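Side-chain contacts in uncharacterized conserved protein YndB, AHSA1/START domain (Micromonospora chersina, PDB 6V04), which is of unknown function but, as a START/Bet v1-like protein involved in dynemicin biosynthesis, probably handles a hydrophobic ligand or intermediate of that pathway: residues D25-W28 against E29-D33; V155-N159 against G160-P164. All blocks are in the same frame, centred on the assembly; numbering follows the deposited sequence.

In the fold
Contact 1 comes first along the chain, in helix 24-32 of the N-terminal half, and closes long before contact 2 opens at the end of strand 151-157 in the C-terminal half. They do not touch: their centres lie about 41 Å apart, their nearest atoms about 26 Å, on opposite sides of the centre of the chain. Each half has its own seven-stranded antiparallel sheet with strand order 1-7-6-5-4-3-2 and its own long helix, 116-139 or 252-277, consistent with two START/Bet v1-like units in tandem. Contact 1 faces the first sheet and helix 116-139; contact 2 spans the end of an outermost strand of the second sheet and the loop after it, and reaches the end of helix 252-277.

Contact 1: residues D25-W28 against E29-D33; sequences DEVW and EAVTD
Trp28 and Thr32, one helical turn apart, meet twice, the threonine hydroxyl taking the backbone carbonyl of Trp28 and its methyl the indole. The polar link runs from Thr32 OG1, the donor, to Trp28 O at 2.7 Å; OG1 sits between the backbone N and the carbonyl carbon of its own residue (chi1 56°), which turns the hydroxyl back to the preceding turn. It approaches the carbonyl tilted 35° from the carbonyl plane. Main-chain bonds carry the helix alongside: Glu29 N to Asp25 O at 3.1 Å, Ala30 N to Glu26 O and Val31 N to Val27 O, both 3.0 Å.

The same threonine torsion swings its methyl onto the indole. Thr32 CG2 stands 3.7 Å from the centroid of the six-membered ring of Trp28, over one face, as a CH-pi contact. Val31 CG2 comes obliquely to Trp28 CE3 at 4.3 Å, and Val27 CG1 meets Val31 CG1 at 4.4 Å. These are the i/i+3 and i/i+4 side-chain contacts of an alpha helix, here helix 24-32 of the START/Bet v1-like fold, packed by Val27 and Trp28 on Leu96 of the sheet and by Ala30 on Leu133 and Leu137 of helix 116-139. Trp28 also packs on Leu77. With an alanine here, the Thr32 methyl would probably lose its aromatic face and a gap would be likely to open beside Leu77 and Leu96.

Among the charged groups, Asp25 and Glu29 run side by side in the same direction. Their like-charged carboxylates stay apart, Asp25 OD1 to Glu29 OE2 being 4.7 Å, and the Asp25 side chain is poorly ordered and also touches Arg74.

Contact 2: residues V155-N159 against G160-P164; sequences VVLPN and GSWHP
The backbone leaves strand 151-157 at Leu157, passes Pro158 and bends at Asn159, the centre of an inverse gamma turn, before 160-164 leads back as a loop without regular structure. The turn is closed by a weak bond, Gly160 N to Pro158 O at 3.0 Å, with an N-H...O angle of 145°. This is the exit from an outermost strand of the second seven-stranded antiparallel sheet, which is consistent with a second START/Bet v1-like unit; the backbone of Leu157 is still bonded here to Arg236 of strand 236-243. Asn159 turns its amide to another part of the chain, ND2 hydrogen-bonded to Gly232 O.

Apolar side chains join the strand end to the loop. In Leu157, CG lies anti to the carbonyl carbon (chi1 -56°) and CD1 continues the chain fully extended (chi2 176°), which carries that methyl to the loop. The CD1 methyl of Leu157 reaches the pyrrolidine ring of Pro164, 3.9 Å from both its CG and its CD. The indole of Trp162 comes in beside them, and Pro164 N lies over one of its faces, toward the rim of the ring. Trp162 also packs on Cys276 and Ala277 of helix 252-277, and its NE1 is bonded to Asp172 OD2. At the indole edge, Leu157 CD1 stands 4.3 Å from Trp162 CZ3, close to the ring plane.

Contact 1: residues D25-W28 against E29-D33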
ATOM      1  N   ASP A  25      14.252 -15.530 -20.928  1.00 46.14           N
ATOM      2  CA  ASP A  25      15.138 -15.951 -19.851  1.00 45.36           C
ATOM      3  C   ASP A  25      15.629 -14.752 -19.049  1.00 38.99           C
ATOM      4  O   ASP A  25      15.700 -14.805 -17.814  1.00 40.43           O
ATOM      5  CB  ASP A  25      16.309 -16.743 -20.430  1.00 68.64           C
ATOM      6  CG  ASP A  25      17.099 -17.483 -19.368  1.00 97.88           C
ATOM      7  OD1 ASP A  25      17.811 -16.820 -18.584  1.00108.02           O
ATOM      8  OD2 ASP A  25      16.996 -18.727 -19.310  1.00107.29           O
ATOM      9  N   GLU A  26      15.940 -13.646 -19.731  1.00 43.78           N
ATOM     10  CA  GLU A  26      16.392 -12.445 -19.033  1.00 40.47           C
ATOM     11  C   GLU A  26      15.271 -11.841 -18.196  1.00 34.25           C
ATOM     12  O   GLU A  26      15.484 -11.458 -17.038  1.00 36.66           O
ATOM     13  CB  GLU A  26      16.918 -11.427 -20.043  1.00 41.95           C
ATOM     14  CG  GLU A  26      17.450 -10.151 -19.412  1.00 47.03           C
ATOM     15  CD  GLU A  26      17.976  -9.155 -20.429  1.00 72.38           C
ATOM     16  OE1 GLU A  26      18.263  -7.999 -20.037  1.00 59.77           O
ATOM     17  OE2 GLU A  26      18.106  -9.531 -21.615  1.00 60.86           O
ATOM     18  N   VAL A  27      14.060 -11.765 -18.758  1.00 34.56           N
ATOM     19  CA  VAL A  27      12.939 -11.223 -18.004  1.00 31.79           C
ATOM     20  C   VAL A  27      12.654 -12.088 -16.788  1.00 32.08           C
ATOM     21  O   VAL A  27      12.366 -11.579 -15.701  1.00 31.71           O
ATOM     22  CB  VAL A  27      11.692 -11.094 -18.901  1.00 31.81           C
ATOM     23  CG1 VAL A  27      10.519 -10.531 -18.102  1.00 35.86           C
ATOM     24  CG2 VAL A  27      11.988 -10.234 -20.125  1.00 36.12           C
ATOM     25  N   TRP A  28      12.702 -13.413 -16.957  1.00 32.26           N
ATOM     26  CA  TRP A  28      12.442 -14.309 -15.835  1.00 29.30           C
ATOM     27  C   TRP A  28      13.412 -14.057 -14.685  1.00 31.21           C
ATOM     28  O   TRP A  28      13.005 -14.020 -13.517  1.00 29.53           O
ATOM     29  CB  TRP A  28      12.533 -15.763 -16.286  1.00 37.27           C
ATOM     30  CG  TRP A  28      12.274 -16.700 -15.161  1.00 32.12           C
ATOM     31  CD1 TRP A  28      13.181 -17.484 -14.519  1.00 37.10           C
ATOM     32  CD2 TRP A  28      11.015 -16.936 -14.522  1.00 31.61           C
ATOM     33  NE1 TRP A  28      12.566 -18.203 -13.520  1.00 39.88           N
ATOM     34  CE2 TRP A  28      11.236 -17.884 -13.501  1.00 34.58           C
ATOM     35  CE3 TRP A  28       9.718 -16.450 -14.722  1.00 33.87           C
ATOM     36  CZ2 TRP A  28      10.208 -18.359 -12.688  1.00 34.54           C
ATOM     37  CZ3 TRP A  28       8.700 -16.920 -13.905  1.00 30.96           C
ATOM     38  CH2 TRP A  28       8.954 -17.865 -12.903  1.00 29.68           C
ATOM     39  N   GLU A  29      14.707 -13.934 -14.988  1.00 32.82           N
ATOM     40  CA  GLU A  29      15.674 -13.614 -13.938  1.00 33.20           C
ATOM     41  C   GLU A  29      15.339 -12.285 -13.281  1.00 30.42           C
ATOM     42  O   GLU A  29      15.398 -12.161 -12.053  1.00 31.53           O
ATOM     43  CB  GLU A  29      17.093 -13.587 -14.508  1.00 39.95           C
ATOM     44  CG  GLU A  29      17.625 -14.952 -14.889  1.00 40.85           C
ATOM     45  CD  GLU A  29      17.582 -15.940 -13.738  1.00 51.83           C
ATOM     46  OE1 GLU A  29      18.076 -15.603 -12.639  1.00 50.92           O
ATOM     47  OE2 GLU A  29      17.036 -17.049 -13.931  1.00 56.61           O
ATOM     48  N   ALA A  30      14.947 -11.290 -14.081  1.00 33.99           N
ATOM     49  CA  ALA A  30      14.699  -9.959 -13.536  1.00 31.76           C
ATOM     50  C   ALA A  30      13.496  -9.933 -12.606  1.00 28.59           C
ATOM     51  O   ALA A  30      13.422  -9.064 -11.728  1.00 30.96           O
ATOM     52  CB  ALA A  30      14.513  -8.952 -14.673  1.00 37.77           C
ATOM     53  N   VAL A  31      12.532 -10.844 -12.780  1.00 27.30           N
ATOM     54  CA  VAL A  31      11.358 -10.861 -11.911  1.00 25.17           C
ATOM     55  C   VAL A  31      11.430 -11.922 -10.818  1.00 26.29           C
ATOM     56  O   VAL A  31      10.481 -12.031 -10.031  1.00 27.90           O
ATOM     57  CB  VAL A  31      10.051 -11.028 -12.720  1.00 26.77           C
ATOM     58  CG1 VAL A  31       9.961  -9.975 -13.794  1.00 29.47           C
ATOM     59  CG2 VAL A  31       9.927 -12.433 -13.313  1.00 29.57           C
ATOM     60  N   THR A  32      12.543 -12.684 -10.706  1.00 28.33           N
ATOM     61  CA  THR A  32      12.685 -13.700  -9.657  1.00 29.23           C
ATOM     62  C   THR A  32      13.936 -13.558  -8.798  1.00 32.10           C
ATOM     63  O   THR A  32      13.866 -13.817  -7.594  1.00 32.16           O
ATOM     64  CB  THR A  32      12.677 -15.118 -10.255  1.00 31.56           C
ATOM     65  OG1 THR A  32      13.703 -15.251 -11.255  1.00 34.33           O
ATOM     66  CG2 THR A  32      11.305 -15.440 -10.836  1.00 30.61           C
ATOM     67  N   ASP A  33      15.081 -13.217  -9.382  1.00 31.56           N
ATOM     68  CA  ASP A  33      16.311 -13.077  -8.599  1.00 34.96           C
ATOM     69  C   ASP A  33      16.145 -11.902  -7.643  1.00 32.67           C
ATOM     70  O   ASP A  33      15.947 -10.776  -8.106  1.00 30.52           O
ATOM     71  CB  ASP A  33      17.500 -12.857  -9.529  1.00 31.31           C
ATOM     72  CG  ASP A  33      18.835 -12.780  -8.790  1.00 35.08           C
ATOM     73  OD1 ASP A  33      18.839 -12.487  -7.582  1.00 40.31           O
ATOM     74  OD2 ASP A  33      19.884 -13.012  -9.434  1.00 42.27           O
TER

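Contact 2: residues V155-N159 against G160-P164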
ATOM      1  N   VAL A 155      -8.554  -2.328   5.298  1.00 23.95           N
ATOM      2  CA  VAL A 155      -8.806  -3.581   5.993  1.00 24.42           C
ATOM      3  C   VAL A 155     -10.295  -3.870   5.892  1.00 27.04           C
ATOM      4  O   VAL A 155     -11.119  -2.959   5.959  1.00 26.78           O
ATOM      5  CB  VAL A 155      -8.314  -3.502   7.456  1.00 24.02           C
ATOM      6  CG1 VAL A 155      -9.079  -2.430   8.233  1.00 27.08           C
ATOM      7  CG2 VAL A 155      -8.424  -4.849   8.131  1.00 28.35           C
ATOM      8  N   VAL A 156     -10.641  -5.130   5.692  1.00 27.20           N
ATOM      9  CA  VAL A 156     -12.040  -5.525   5.624  1.00 27.08           C
ATOM     10  C   VAL A 156     -12.495  -5.919   7.012  1.00 32.35           C
ATOM     11  O   VAL A 156     -11.896  -6.793   7.654  1.00 32.44           O
ATOM     12  CB  VAL A 156     -12.254  -6.671   4.625  1.00 26.95           C
ATOM     13  CG1 VAL A 156     -13.717  -7.126   4.660  1.00 30.11           C
ATOM     14  CG2 VAL A 156     -11.873  -6.206   3.235  1.00 28.95           C
ATOM     15  N   LEU A 157     -13.558  -5.285   7.467  1.00 29.34           N
ATOM     16  CA  LEU A 157     -14.123  -5.516   8.771  1.00 31.82           C
ATOM     17  C   LEU A 157     -15.411  -6.314   8.640  1.00 31.76           C
ATOM     18  O   LEU A 157     -16.099  -6.229   7.618  1.00 33.39           O
ATOM     19  CB  LEU A 157     -14.429  -4.194   9.488  1.00 29.45           C
ATOM     20  CG  LEU A 157     -13.263  -3.212   9.645  1.00 29.80           C
ATOM     21  CD1 LEU A 157     -13.752  -1.918  10.274  1.00 32.96           C
ATOM     22  CD2 LEU A 157     -12.134  -3.807  10.454  1.00 33.53           C
ATOM     23  N   PRO A 158     -15.776  -7.089   9.659  1.00 33.58           N
ATOM     24  CA  PRO A 158     -17.092  -7.730   9.652  1.00 33.81           C
ATOM     25  C   PRO A 158     -18.210  -6.699   9.645  1.00 34.60           C
ATOM     26  O   PRO A 158     -18.038  -5.544  10.050  1.00 37.78           O
ATOM     27  CB  PRO A 158     -17.102  -8.555  10.947  1.00 42.34           C
ATOM     28  CG  PRO A 158     -16.055  -7.937  11.813  1.00 41.07           C
ATOM     29  CD  PRO A 158     -15.006  -7.390  10.879  1.00 39.79           C
ATOM     30  N   ASN A 159     -19.366  -7.138   9.147  1.00 35.87           N
ATOM     31  CA  ASN A 159     -20.596  -6.346   9.147  1.00 35.46           C
ATOM     32  C   ASN A 159     -21.307  -6.459  10.501  1.00 39.50           C
ATOM     33  O   ASN A 159     -22.461  -6.869  10.599  1.00 44.73           O
ATOM     34  CB  ASN A 159     -21.514  -6.810   8.022  1.00 38.50           C
ATOM     35  CG  ASN A 159     -21.007  -6.423   6.643  1.00 38.08           C
ATOM     36  OD1 ASN A 159     -20.427  -5.357   6.458  1.00 38.26           O
ATOM     37  ND2 ASN A 159     -21.235  -7.291   5.665  1.00 41.71           N
ATOM     38  N   GLY A 160     -20.594  -6.080  11.561  1.00 40.70           N
ATOM     39  CA  GLY A 160     -21.090  -6.213  12.912  1.00 39.80           C
ATOM     40  C   GLY A 160     -21.588  -4.902  13.494  1.00 41.83           C
ATOM     41  O   GLY A 160     -21.756  -3.896  12.802  1.00 41.72           O
ATOM     42  N   SER A 161     -21.817  -4.924  14.811  1.00 37.30           N
ATOM     43  CA  SER A 161     -22.388  -3.776  15.508  1.00 36.45           C
ATOM     44  C   SER A 161     -21.386  -2.639  15.710  1.00 38.73           C
ATOM     45  O   SER A 161     -21.787  -1.471  15.732  1.00 41.99           O
ATOM     46  CB  SER A 161     -22.941  -4.211  16.867  1.00 57.69           C
ATOM     47  OG  SER A 161     -21.907  -4.713  17.698  1.00 59.97           O
ATOM     48  N   TRP A 162     -20.102  -2.939  15.892  1.00 36.99           N
ATOM     49  CA  TRP A 162     -19.107  -1.884  16.044  1.00 38.75           C
ATOM     50  C   TRP A 162     -18.763  -1.329  14.674  1.00 35.12           C
ATOM     51  O   TRP A 162     -18.518  -2.092  13.735  1.00 34.93           O
ATOM     52  CB  TRP A 162     -17.838  -2.414  16.723  1.00 35.51           C
ATOM     53  CG  TRP A 162     -16.775  -1.363  17.013  1.00 32.54           C
ATOM     54  CD1 TRP A 162     -16.667  -0.594  18.138  1.00 41.48           C
ATOM     55  CD2 TRP A 162     -15.667  -0.991  16.173  1.00 31.75           C
ATOM     56  NE1 TRP A 162     -15.571   0.237  18.051  1.00 36.35           N
ATOM     57  CE2 TRP A 162     -14.936   0.009  16.858  1.00 30.31           C
ATOM     58  CE3 TRP A 162     -15.219  -1.408  14.915  1.00 29.73           C
ATOM     59  CZ2 TRP A 162     -13.796   0.605  16.317  1.00 31.21           C
ATOM     60  CZ3 TRP A 162     -14.079  -0.813  14.386  1.00 31.44           C
ATOM     61  CH2 TRP A 162     -13.382   0.184  15.090  1.00 28.79           C
ATOM     62  N   HIS A 163     -18.735  -0.001  14.564  1.00 31.44           N
ATOM     63  CA  HIS A 163     -18.317   0.674  13.348  1.00 30.48           C
ATOM     64  C   HIS A 163     -17.226   1.682  13.688  1.00 29.41           C
ATOM     65  O   HIS A 163     -17.319   2.353  14.722  1.00 30.08           O
ATOM     66  CB  HIS A 163     -19.525   1.375  12.690  1.00 31.16           C
ATOM     67  CG  HIS A 163     -19.283   1.813  11.279  1.00 30.45           C
ATOM     68  ND1 HIS A 163     -18.411   2.827  10.951  1.00 29.40           N
ATOM     69  CD2 HIS A 163     -19.832   1.400  10.113  1.00 32.45           C
ATOM     70  CE1 HIS A 163     -18.401   2.995   9.641  1.00 29.37           C
ATOM     71  NE2 HIS A 163     -19.263   2.144   9.109  1.00 29.90           N
ATOM     72  N   PRO A 164     -16.193   1.812  12.847  1.00 28.28           N
ATOM     73  CA  PRO A 164     -15.043   2.667  13.205  1.00 27.30           C
ATOM     74  C   PRO A 164     -15.308   4.166  13.109  1.00 27.18           C
ATOM     75  O   PRO A 164     -14.500   4.946  13.636  1.00 26.57           O
ATOM     76  CB  PRO A 164     -13.964   2.243  12.197  1.00 26.32           C
ATOM     77  CG  PRO A 164     -14.763   1.723  11.025  1.00 27.38           C
ATOM     78  CD  PRO A 164     -15.900   1.004  11.645  1.00 29.34           C
TER